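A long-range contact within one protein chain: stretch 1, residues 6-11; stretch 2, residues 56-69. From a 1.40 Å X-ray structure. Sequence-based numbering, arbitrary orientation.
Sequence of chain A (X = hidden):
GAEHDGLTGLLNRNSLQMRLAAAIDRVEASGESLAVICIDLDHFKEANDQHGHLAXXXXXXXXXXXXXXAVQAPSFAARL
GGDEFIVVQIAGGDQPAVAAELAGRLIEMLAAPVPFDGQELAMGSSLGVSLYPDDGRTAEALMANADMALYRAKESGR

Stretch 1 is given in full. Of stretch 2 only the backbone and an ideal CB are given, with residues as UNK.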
# COMPACT_ATOMS: atom_id res chain seq x y z
N GLY A 6 -2.57 -14.32 -4.93
CA GLY A 6 -1.71 -15.46 -5.33
C GLY A 6 -0.31 -15.04 -5.72
O GLY A 6 0.70 -15.69 -5.35
N LEU A 7 -0.19 -13.97 -6.52
CA LEU A 7 1.10 -13.60 -7.02
C LEU A 7 2.06 -13.27 -5.89
O LEU A 7 3.17 -13.69 -5.94
CB LEU A 7 1.01 -12.41 -7.98
CG LEU A 7 2.29 -12.06 -8.69
CD1 LEU A 7 2.78 -13.10 -9.71
CD2 LEU A 7 2.14 -10.65 -9.29
N THR A 8 1.61 -12.55 -4.87
CA THR A 8 2.50 -11.96 -3.86
C THR A 8 2.33 -12.49 -2.42
O THR A 8 3.26 -12.39 -1.63
CB THR A 8 2.24 -10.41 -3.73
OG1 THR A 8 0.94 -10.16 -3.23
CG2 THR A 8 2.50 -9.68 -5.04
N GLY A 9 1.22 -13.14 -2.12
CA GLY A 9 0.97 -13.56 -0.76
C GLY A 9 0.48 -12.50 0.22
O GLY A 9 0.23 -12.80 1.41
N LEU A 10 0.33 -11.28 -0.26
CA LEU A 10 -0.34 -10.24 0.54
C LEU A 10 -1.83 -10.54 0.54
O LEU A 10 -2.31 -11.48 -0.06
CB LEU A 10 -0.14 -8.86 -0.11
CG LEU A 10 1.31 -8.42 -0.20
CD1 LEU A 10 1.44 -7.05 -0.86
CD2 LEU A 10 1.99 -8.43 1.12
N LEU A 11 -2.59 -9.75 1.31
CA LEU A 11 -4.01 -9.85 1.24
C LEU A 11 -4.51 -9.47 -0.15
O LEU A 11 -3.83 -8.77 -0.91
CB LEU A 11 -4.68 -8.96 2.30
CG LEU A 11 -4.40 -9.28 3.75
CD1 LEU A 11 -5.18 -8.31 4.63
CD2 LEU A 11 -4.71 -10.72 4.10
N UNK A 56 7.53 -6.91 -14.85
CA UNK A 56 6.54 -6.25 -13.96
C UNK A 56 6.18 -7.15 -12.80
O UNK A 56 6.10 -6.69 -11.63
CB UNK A 56 5.27 -5.87 -14.73
N UNK A 57 6.05 -8.45 -13.03
CA UNK A 57 5.79 -9.39 -11.93
C UNK A 57 6.87 -9.40 -10.86
O UNK A 57 6.58 -9.45 -9.67
CB UNK A 57 5.63 -10.81 -12.49
N UNK A 58 8.12 -9.32 -11.29
CA UNK A 58 9.25 -9.30 -10.40
C UNK A 58 9.13 -8.04 -9.52
O UNK A 58 9.46 -8.11 -8.34
CB UNK A 58 10.57 -9.33 -11.18
N UNK A 59 8.69 -6.92 -10.10
CA UNK A 59 8.49 -5.69 -9.33
C UNK A 59 7.47 -5.92 -8.25
O UNK A 59 7.63 -5.45 -7.12
CB UNK A 59 8.05 -4.54 -10.23
N UNK A 60 6.38 -6.59 -8.65
CA UNK A 60 5.28 -6.83 -7.68
C UNK A 60 5.72 -7.71 -6.53
O UNK A 60 5.41 -7.45 -5.37
CB UNK A 60 4.08 -7.48 -8.38
N UNK A 61 6.45 -8.77 -6.84
CA UNK A 61 6.94 -9.73 -5.85
C UNK A 61 7.91 -9.07 -4.90
O UNK A 61 7.83 -9.25 -3.69
CB UNK A 61 7.61 -10.92 -6.53
N UNK A 62 8.78 -8.23 -5.43
CA UNK A 62 9.76 -7.58 -4.55
C UNK A 62 9.06 -6.50 -3.70
O UNK A 62 9.40 -6.34 -2.54
CB UNK A 62 10.90 -6.97 -5.37
N UNK A 63 8.10 -5.78 -4.27
CA UNK A 63 7.34 -4.78 -3.49
C UNK A 63 6.70 -5.47 -2.31
O UNK A 63 6.75 -4.99 -1.21
CB UNK A 63 6.28 -4.09 -4.34
N UNK A 64 6.06 -6.62 -2.58
CA UNK A 64 5.39 -7.36 -1.53
C UNK A 64 6.35 -7.85 -0.47
O UNK A 64 6.03 -7.80 0.71
CB UNK A 64 4.63 -8.55 -2.13
N UNK A 65 7.50 -8.35 -0.89
CA UNK A 65 8.52 -8.77 0.08
C UNK A 65 8.94 -7.63 1.00
O UNK A 65 8.99 -7.80 2.23
CB UNK A 65 9.75 -9.32 -0.65
N UNK A 66 9.17 -6.44 0.43
CA UNK A 66 9.52 -5.26 1.18
C UNK A 66 8.39 -4.85 2.13
O UNK A 66 8.60 -4.58 3.32
CB UNK A 66 9.86 -4.11 0.22
N UNK A 67 7.17 -4.90 1.63
CA UNK A 67 6.00 -4.54 2.51
C UNK A 67 5.85 -5.56 3.65
O UNK A 67 5.62 -5.12 4.80
CB UNK A 67 4.70 -4.49 1.70
N UNK A 68 6.02 -6.85 3.39
CA UNK A 68 5.95 -7.88 4.45
C UNK A 68 7.03 -7.61 5.50
O UNK A 68 6.78 -7.84 6.71
CB UNK A 68 6.12 -9.28 3.86
N UNK A 69 8.18 -7.11 5.10
CA UNK A 69 9.24 -6.81 6.08
C UNK A 69 8.84 -5.64 6.96
O UNK A 69 9.19 -5.66 8.14
CB UNK A 69 10.56 -6.50 5.37

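Stretch 2 is one helix, and stretch 1 is an irregular segment lying along one side of it. The nearest CA atoms are those of T8 and position 61, 5.4 Å apart.

Position 56 has nothing of stretch 1 within reach of its CB. Its backbone angles are ordinary helical ones that do not call for glycine, and many residues would fit. It is G56.

At position 57 the CB points sideways, 4.6 Å from L7 CD1. A medium chain, polar or apolar, could lie beside the leucine. It is D57, whose OD1 comes to 4.2 Å from L7 CD2, a contact without a hydrogen bond.

Position 58 points away and 59 is out of reach, so stretch 1 sets no demand. They are A58 and L59.

Position 60 points toward stretch 1. Its CB lies 3.8 Å from L7 CD2 and 4.3 Å from T8 CG2. These methyl groups favour an apolar chain, such as leucine, isoleucine or methionine. It is L60, with CD1 3.7 Å from L7 CD2.

Position 61 points sideways, with L7 O 5.3 Å from its CB. A valine, isoleucine or threonine could fill the gap, and a longer polar chain could pass by. It is V61. Its CG2 packs 4.4 Å from L7 CG.

Position 62 is out of reach and 63 points sideways, with nothing of stretch 1 within 5.5 Å of either ideal CB. Many side chains would do. They are E62, which forms salt bridges with later residues of the helix, and T63, whose OG1 donates to L59 O at 2.8 Å.

Position 64 is the tightest. Its ideal CB points toward stretch 1, 3.4 Å from T8 CB and 3.7 Å from L10 CD1. Little space is left there, so a small residue fits best: alanine, glycine or perhaps serine. It is A64. Its CB sits 3.5 Å from T8 CB and also packs on L10.

Position 65 points away and 66 is out of reach; many residues would do. They are R65 and R66, both in salt bridges with E62.

Position 67 points toward stretch 1; its ideal CB lies 4.8 Å from L10 CD2. An apolar chain of leucine size suits it. It is L67, whose CD1 lies 4.2 Å from L10 CD1.

Position 68 points toward stretch 1; its ideal CB lies 5.0 Å from L10 CD2, with the carbonyls of T8 and G9 farther off. A long chain with an aliphatic stem and a polar end would serve. It is Q68. CG lies 3.8 Å from L10 CD2, and a water donates to both Q68 OE1 (2.7 Å) and T8 O (2.6 Å), bridging the stretches.

Position 69 is out of reach, so stretch 1 leaves the choice open. It is S69, whose OG donates to R66 O.

Stretch 2, residues 56-69: GDALLVETARRLQS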
# COMPACT_ATOMS: atom_id res chain seq x y z
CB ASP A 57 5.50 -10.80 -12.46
CG ASP A 57 4.20 -10.90 -13.18
OD1 ASP A 57 3.40 -9.93 -13.25
OD2 ASP A 57 3.96 -12.01 -13.75
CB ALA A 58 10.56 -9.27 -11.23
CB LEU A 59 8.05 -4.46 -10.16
CG LEU A 59 9.04 -3.91 -11.19
CD1 LEU A 59 8.40 -2.74 -11.91
CD2 LEU A 59 10.32 -3.51 -10.60
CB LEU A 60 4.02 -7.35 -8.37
CG LEU A 60 3.48 -6.47 -9.52
CD1 LEU A 60 2.29 -7.10 -10.17
CD2 LEU A 60 3.14 -5.08 -9.00
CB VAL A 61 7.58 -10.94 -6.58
CG1 VAL A 61 8.38 -11.77 -5.64
CG2 VAL A 61 6.41 -11.77 -7.20
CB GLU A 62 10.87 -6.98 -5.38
CG GLU A 62 11.90 -6.22 -4.57
CD GLU A 62 12.67 -6.99 -3.58
OE1 GLU A 62 12.63 -8.24 -3.53
OE2 GLU A 62 13.30 -6.39 -2.69
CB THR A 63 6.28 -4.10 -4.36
OG1 THR A 63 6.97 -3.35 -5.40
CG2 THR A 63 5.41 -3.13 -3.58
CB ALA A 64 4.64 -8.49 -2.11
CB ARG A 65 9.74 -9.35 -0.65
CG ARG A 65 10.78 -9.89 0.32
CD ARG A 65 12.09 -10.14 -0.34
NE ARG A 65 12.79 -8.88 -0.66
CZ ARG A 65 13.45 -8.14 0.24
NH1 ARG A 65 13.49 -8.46 1.52
NH2 ARG A 65 14.04 -7.03 -0.16
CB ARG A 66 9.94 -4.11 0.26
CG ARG A 66 11.20 -4.44 -0.52
CD ARG A 66 11.69 -3.26 -1.39
NE ARG A 66 12.70 -3.67 -2.34
CZ ARG A 66 13.21 -2.90 -3.29
NH1 ARG A 66 12.88 -1.61 -3.35
NH2 ARG A 66 14.09 -3.42 -4.13
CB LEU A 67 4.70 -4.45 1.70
CG LEU A 67 4.65 -3.27 0.69
CD1 LEU A 67 3.32 -3.37 -0.09
CD2 LEU A 67 4.83 -1.92 1.39
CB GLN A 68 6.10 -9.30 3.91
CG GLN A 68 4.89 -9.87 3.11
CD GLN A 68 5.02 -11.41 2.76
OE1 GLN A 68 5.92 -11.77 2.05
NE2 GLN A 68 4.11 -12.28 3.26
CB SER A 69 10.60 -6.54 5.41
OG SER A 69 10.69 -5.24 4.80
O HOH W 1 5.47 -11.40 -0.62
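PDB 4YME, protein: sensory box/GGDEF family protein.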